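Local structure of formate dehydrogenase (Pyrobaculum aerophilum, 1QP8) at residues 151-156 and 180-185; 166-171 and 190-195. The protein is a putative formate dehydrogenase of the D-isomer specific 2-hydroxyacid dehydrogenase family that binds NADPH and may act as an NAD(P)H-dependent glyoxylate or hydroxypyruvate reductase. All coordinates share one frame; numbering follows the deposited sequence.

Contact 1: 151-156 and 180-185; sequences RGFSRT and CALPLN. With NDP (NADPH dihydro-nicotinamide-adenine-dinucleotide phosphate), chain C.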
# COMPACT_ATOMS: atom_id res chain seq x y z
N ARG A 151 -4.49 13.75 -9.60
CA ARG A 151 -4.42 15.15 -9.98
C ARG A 151 -3.10 15.68 -9.44
O ARG A 151 -3.05 16.12 -8.30
CB ARG A 151 -5.54 15.96 -9.35
CG ARG A 151 -6.93 15.44 -9.62
CD ARG A 151 -7.89 16.42 -9.00
NE ARG A 151 -9.19 15.84 -8.74
CZ ARG A 151 -10.06 16.38 -7.89
NH1 ARG A 151 -9.75 17.49 -7.24
NH2 ARG A 151 -11.23 15.79 -7.69
N GLY A 152 -2.05 15.64 -10.24
CA GLY A 152 -0.75 16.11 -9.79
C GLY A 152 -0.56 17.62 -9.77
O GLY A 152 -0.83 18.31 -10.74
N PHE A 153 -0.09 18.12 -8.63
CA PHE A 153 0.15 19.55 -8.44
C PHE A 153 1.66 19.80 -8.44
O PHE A 153 2.44 18.90 -8.12
CB PHE A 153 -0.44 19.99 -7.11
CG PHE A 153 0.12 21.29 -6.60
CD1 PHE A 153 -0.14 22.48 -7.27
CD2 PHE A 153 0.87 21.33 -5.43
CE1 PHE A 153 0.34 23.71 -6.78
CE2 PHE A 153 1.36 22.55 -4.92
CZ PHE A 153 1.08 23.74 -5.60
N SER A 154 2.06 21.01 -8.80
CA SER A 154 3.48 21.36 -8.84
C SER A 154 3.69 22.77 -9.35
O SER A 154 2.80 23.35 -9.96
CB SER A 154 4.24 20.37 -9.73
OG SER A 154 5.63 20.64 -9.70
N ARG A 155 4.89 23.31 -9.11
CA ARG A 155 5.25 24.66 -9.53
C ARG A 155 5.42 24.67 -11.05
O ARG A 155 4.60 25.25 -11.78
CB ARG A 155 6.57 25.08 -8.87
CG ARG A 155 6.62 26.54 -8.42
CD ARG A 155 7.92 27.22 -8.86
NE ARG A 155 9.12 26.59 -8.32
CZ ARG A 155 9.54 26.70 -7.06
NH1 ARG A 155 8.85 27.43 -6.18
NH2 ARG A 155 10.66 26.10 -6.68
N THR A 156 6.49 24.05 -11.53
CA THR A 156 6.72 23.97 -12.97
C THR A 156 5.92 22.79 -13.50
O THR A 156 6.06 21.67 -12.99
CB THR A 156 8.22 23.77 -13.32
OG1 THR A 156 8.71 22.59 -12.67
CG2 THR A 156 9.04 24.98 -12.89
N CYS A 180 1.05 14.36 0.11
CA CYS A 180 1.87 15.56 0.01
C CYS A 180 3.35 15.24 0.17
O CYS A 180 3.74 14.49 1.06
CB CYS A 180 1.45 16.60 1.05
SG CYS A 180 2.54 18.05 1.03
N ALA A 181 4.15 15.83 -0.71
CA ALA A 181 5.60 15.63 -0.73
C ALA A 181 6.29 16.89 -1.22
O ALA A 181 7.31 16.82 -1.90
CB ALA A 181 5.96 14.48 -1.67
N LEU A 182 5.75 18.05 -0.87
CA LEU A 182 6.33 19.31 -1.28
C LEU A 182 7.56 19.61 -0.47
O LEU A 182 7.67 19.18 0.68
CB LEU A 182 5.35 20.45 -1.07
CG LEU A 182 4.10 20.41 -1.94
CD1 LEU A 182 3.15 21.57 -1.57
CD2 LEU A 182 4.52 20.50 -3.39
N PRO A 183 8.52 20.32 -1.06
CA PRO A 183 9.76 20.70 -0.37
C PRO A 183 9.36 21.94 0.42
O PRO A 183 8.41 22.62 0.04
CB PRO A 183 10.69 21.06 -1.52
CG PRO A 183 10.14 20.28 -2.69
CD PRO A 183 8.67 20.47 -2.51
N LEU A 184 10.06 22.25 1.51
CA LEU A 184 9.68 23.43 2.27
C LEU A 184 10.52 24.68 1.99
O LEU A 184 11.68 24.78 2.42
CB LEU A 184 9.72 23.12 3.76
CG LEU A 184 9.47 24.31 4.71
CD1 LEU A 184 8.04 24.82 4.54
CD2 LEU A 184 9.72 23.89 6.14
N ASN A 185 9.96 25.64 1.26
CA ASN A 185 10.66 26.89 0.98
C ASN A 185 9.71 28.03 1.36
O ASN A 185 8.70 27.78 2.01
CB ASN A 185 11.04 26.96 -0.49
CG ASN A 185 9.88 26.66 -1.38
OD1 ASN A 185 8.80 27.24 -1.21
ND2 ASN A 185 10.08 25.76 -2.33
PA NDP C . 12.70 17.38 -5.34
O1A NDP C . 13.23 18.52 -4.53
O2A NDP C . 13.47 16.48 -4.46
O5B NDP C . 11.24 18.14 -5.20
C5B NDP C . 10.97 18.99 -6.39
C4B NDP C . 9.46 18.86 -6.81
O4B NDP C . 8.52 19.63 -5.97
C3B NDP C . 9.16 19.43 -8.25
O3B NDP C . 7.95 18.90 -8.74
C2B NDP C . 9.15 20.92 -7.89
O2B NDP C . 8.78 21.92 -8.77
C1B NDP C . 8.34 20.89 -6.66
N9A NDP C . 8.46 22.09 -5.89
C8A NDP C . 9.52 22.62 -5.20
N7A NDP C . 9.20 23.76 -4.58
C5A NDP C . 7.88 23.94 -4.91
C6A NDP C . 6.94 24.99 -4.58
N6A NDP C . 7.34 26.02 -3.82
N1A NDP C . 5.66 24.88 -5.10
C2A NDP C . 5.34 23.79 -5.89
N3A NDP C . 6.14 22.80 -6.24
C4A NDP C . 7.40 22.93 -5.70
O3 NDP C . 11.69 16.23 -5.00
PN NDP C . 11.30 15.09 -3.88
O1N NDP C . 10.12 14.31 -4.32
O2N NDP C . 12.46 14.19 -3.56
O5D NDP C . 10.93 15.93 -2.50
C5D NDP C . 12.02 16.37 -1.66
C4D NDP C . 11.38 17.00 -0.41
O4D NDP C . 10.64 15.98 0.31
C3D NDP C . 12.45 17.51 0.55
O3D NDP C . 12.77 18.85 0.20
C2D NDP C . 11.76 17.32 1.93
O2D NDP C . 11.05 18.50 2.33
C1D NDP C . 10.87 16.07 1.73
N1N NDP C . 11.52 14.78 2.27
C2N NDP C . 10.80 14.11 3.31
C3N NDP C . 11.38 12.92 3.81
C7N NDP C . 10.61 12.15 4.96
O7N NDP C . 11.01 11.04 5.26
N7N NDP C . 9.56 12.79 5.54
C4N NDP C . 12.62 12.34 3.34
C5N NDP C . 13.23 13.12 2.29
C6N NDP C . 12.74 14.27 1.76
P2B NDP C . 10.08 22.66 -9.57
O1X NDP C . 9.24 23.65 -10.34
O2X NDP C . 10.89 23.22 -8.45
O3X NDP C . 10.72 21.59 -10.32

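Contact 2: 166-171 and 190-195; sequences NSLEEA and GLVKYQ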
# COMPACT_ATOMS: atom_id res chain seq x y z
N ASN A 166 -1.74 23.97 -11.20
CA ASN A 166 -0.82 24.95 -10.63
C ASN A 166 -1.53 25.58 -9.44
O ASN A 166 -1.14 26.64 -8.96
CB ASN A 166 -0.45 26.02 -11.66
CG ASN A 166 -1.65 26.78 -12.17
OD1 ASN A 166 -2.40 26.27 -13.01
ND2 ASN A 166 -1.84 27.99 -11.66
N SER A 167 -2.59 24.92 -8.99
CA SER A 167 -3.36 25.38 -7.83
C SER A 167 -3.57 24.20 -6.89
O SER A 167 -4.28 23.24 -7.22
CB SER A 167 -4.71 25.96 -8.26
OG SER A 167 -5.46 25.02 -9.00
N LEU A 168 -2.93 24.26 -5.72
CA LEU A 168 -3.07 23.19 -4.73
C LEU A 168 -4.56 22.92 -4.53
O LEU A 168 -4.99 21.77 -4.47
CB LEU A 168 -2.44 23.59 -3.39
CG LEU A 168 -3.08 24.71 -2.55
CD1 LEU A 168 -3.35 24.23 -1.14
CD2 LEU A 168 -2.17 25.92 -2.52
N GLU A 169 -5.34 24.01 -4.46
CA GLU A 169 -6.78 23.93 -4.27
C GLU A 169 -7.42 22.99 -5.27
O GLU A 169 -8.01 21.98 -4.90
CB GLU A 169 -7.41 25.32 -4.41
CG GLU A 169 -7.15 26.22 -3.22
CD GLU A 169 -7.95 27.52 -3.27
OE1 GLU A 169 -9.15 27.46 -3.64
OE2 GLU A 169 -7.39 28.58 -2.92
N GLU A 170 -7.29 23.31 -6.55
CA GLU A 170 -7.85 22.46 -7.58
C GLU A 170 -6.95 21.24 -7.70
O GLU A 170 -6.05 21.20 -8.54
CB GLU A 170 -7.91 23.21 -8.92
CG GLU A 170 -8.32 22.36 -10.12
CD GLU A 170 -9.65 21.65 -9.92
OE1 GLU A 170 -10.68 22.34 -9.73
OE2 GLU A 170 -9.67 20.39 -9.96
N ALA A 171 -7.19 20.26 -6.84
CA ALA A 171 -6.41 19.02 -6.79
C ALA A 171 -6.97 18.36 -5.55
O ALA A 171 -7.09 17.13 -5.47
CB ALA A 171 -4.93 19.32 -6.61
N GLY A 190 3.10 27.29 5.25
CA GLY A 190 1.64 27.36 5.35
C GLY A 190 0.80 27.42 4.08
O GLY A 190 -0.24 28.08 4.04
N LEU A 191 1.23 26.72 3.04
CA LEU A 191 0.55 26.71 1.76
C LEU A 191 -0.84 26.11 1.86
O LEU A 191 -1.84 26.75 1.53
CB LEU A 191 1.36 25.94 0.73
CG LEU A 191 0.66 25.78 -0.61
CD1 LEU A 191 0.67 27.13 -1.29
CD2 LEU A 191 1.35 24.73 -1.47
N VAL A 192 -0.90 24.85 2.29
CA VAL A 192 -2.17 24.15 2.46
C VAL A 192 -2.80 24.67 3.73
O VAL A 192 -2.18 24.61 4.79
CB VAL A 192 -1.98 22.64 2.62
CG1 VAL A 192 -3.29 22.00 2.98
CG2 VAL A 192 -1.43 22.03 1.33
N LYS A 193 -4.03 25.17 3.62
CA LYS A 193 -4.72 25.70 4.79
C LYS A 193 -6.09 25.06 5.00
O LYS A 193 -6.63 24.41 4.09
CB LYS A 193 -4.87 27.22 4.67
CG LYS A 193 -3.54 27.93 4.50
CD LYS A 193 -3.58 29.38 4.97
N TYR A 194 -6.64 25.23 6.20
CA TYR A 194 -7.93 24.67 6.56
C TYR A 194 -8.91 24.72 5.40
O TYR A 194 -9.48 23.70 4.99
CB TYR A 194 -8.53 25.43 7.75
CG TYR A 194 -9.93 24.97 8.05
CD1 TYR A 194 -10.17 23.74 8.65
CD2 TYR A 194 -11.02 25.73 7.64
CE1 TYR A 194 -11.46 23.26 8.82
CE2 TYR A 194 -12.31 25.27 7.80
CZ TYR A 194 -12.53 24.04 8.39
OH TYR A 194 -13.82 23.59 8.53
N GLN A 195 -9.10 25.92 4.87
CA GLN A 195 -9.99 26.16 3.75
C GLN A 195 -9.73 25.20 2.59
O GLN A 195 -10.67 24.66 2.01
CB GLN A 195 -9.82 27.61 3.30
CG GLN A 195 -8.45 28.15 3.67
CD GLN A 195 -8.37 29.66 3.59
OE1 GLN A 195 -8.55 30.25 2.52
NE2 GLN A 195 -8.12 30.30 4.73

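Contact 1: 151-156 and 180-185
The F153 ring receives L182 at its edge: CD1 of L182 lies near the plane of the ring, 3.9 Å from CE2 of F153. The two side chains cross at about a right angle. This pair belongs to the coenzyme-binding Rossmann fold, in which F153 belongs to strand 149-153 and L182 lies just beyond strand 177-180. With CG of F153 anti to the backbone N (chi1 161°), its ring turns in toward 180-185, where a large apolar group suits the buried spot beside the C2A end of the adenine. The adenine of NADPH is held between the segments. On one side stands the guanidinium of R155, with C5A of the adenine 3.7 Å above the guanidinium plane and offset toward its rim. On the opposite side of the adenine come CD2 of L182, 4.0 Å from N3A, and the ring of P183, whose CG is 3.5 Å from C8A; both are apolar, as suits an aromatic face. R155 and T156 are poorly ordered, so their placement should be read with caution. Near the plane of the adenine, the amide of N185 can both accept and donate: OD1 takes a weak bond from N6A, and ND2 gives one, also weak, to N7A. H187 N also bonds OD1, which helps fix the rotation of the amide. After F153, S154, R155 and T156 line the ribose and its phosphate; NH2 of R155 makes only a weak bond to O2X. Such a polar, basic turn is consistent with a site that takes NADPH. One phosphate oxygen, O1X, accepts hydrogen bonds from T156, from its backbone N at 3.0 Å and its OG1 at 2.6 Å.

Contact 2: 166-171 and 190-195
L168 puts its two methyls to separate uses: CD2 meets the end of L191, 3.3 Å from its CD1, while CD1 rests against V192, 3.8 Å from CG2 of that residue and equally near its CA. L168 and L191 slide past each other in opposite directions, so the contact is made along their branches. The L168 side chain leaves the backbone with CG between N and the carbonyl carbon (chi1 68°), and its CB already points across to the other segment. A forked leucine suits this spot because it can reach two neighbours at once; the compact, beta-branched V192 suits a buried position close to the backbone. A serine in place of L168 would probably strip CD1 of L191 and CG2 of V192 of the leucine methyls that cover them and open a gap between the two loops.

In the next shell, L168 also touches H196, and L191 leans on L182. V192 is fixed through its backbone, hydrogen-bonded to V214 and D216, and its side chain packs on L130, L215 and L197; K193 follows at the N-cap of helix 194-197.

The contact is plain apolar packing within the Rossmann domain. It joins the loop leading to the short, weakly bonded helix at about 169-171 to the loop entering helix 194-197, with strand 126-130 beneath them, touched by A171 and V192.

Contacts 1 and 2 interlock along the chain, their segments alternating, and their centres lie about 10 Å apart in the same Rossmann domain. Contact 1 is the more deeply buried and sits about 10 Å from the chain centre; contact 2, about 17 Å out, is only partly buried. Both rest on strand 126-130. They also touch directly: CD1 of L182 meets CD2 of L191 at 3.6 Å, joining the apolar parts of the two contacts, while CE1 of F153 packs against the backbone N of L168 at 3.5 Å. Their chemistry diverges at the coenzyme, where 151-156 and 180-185 add charged and polar groups, whereas 166-171 and 190-195 meet through aliphatic carbons alone.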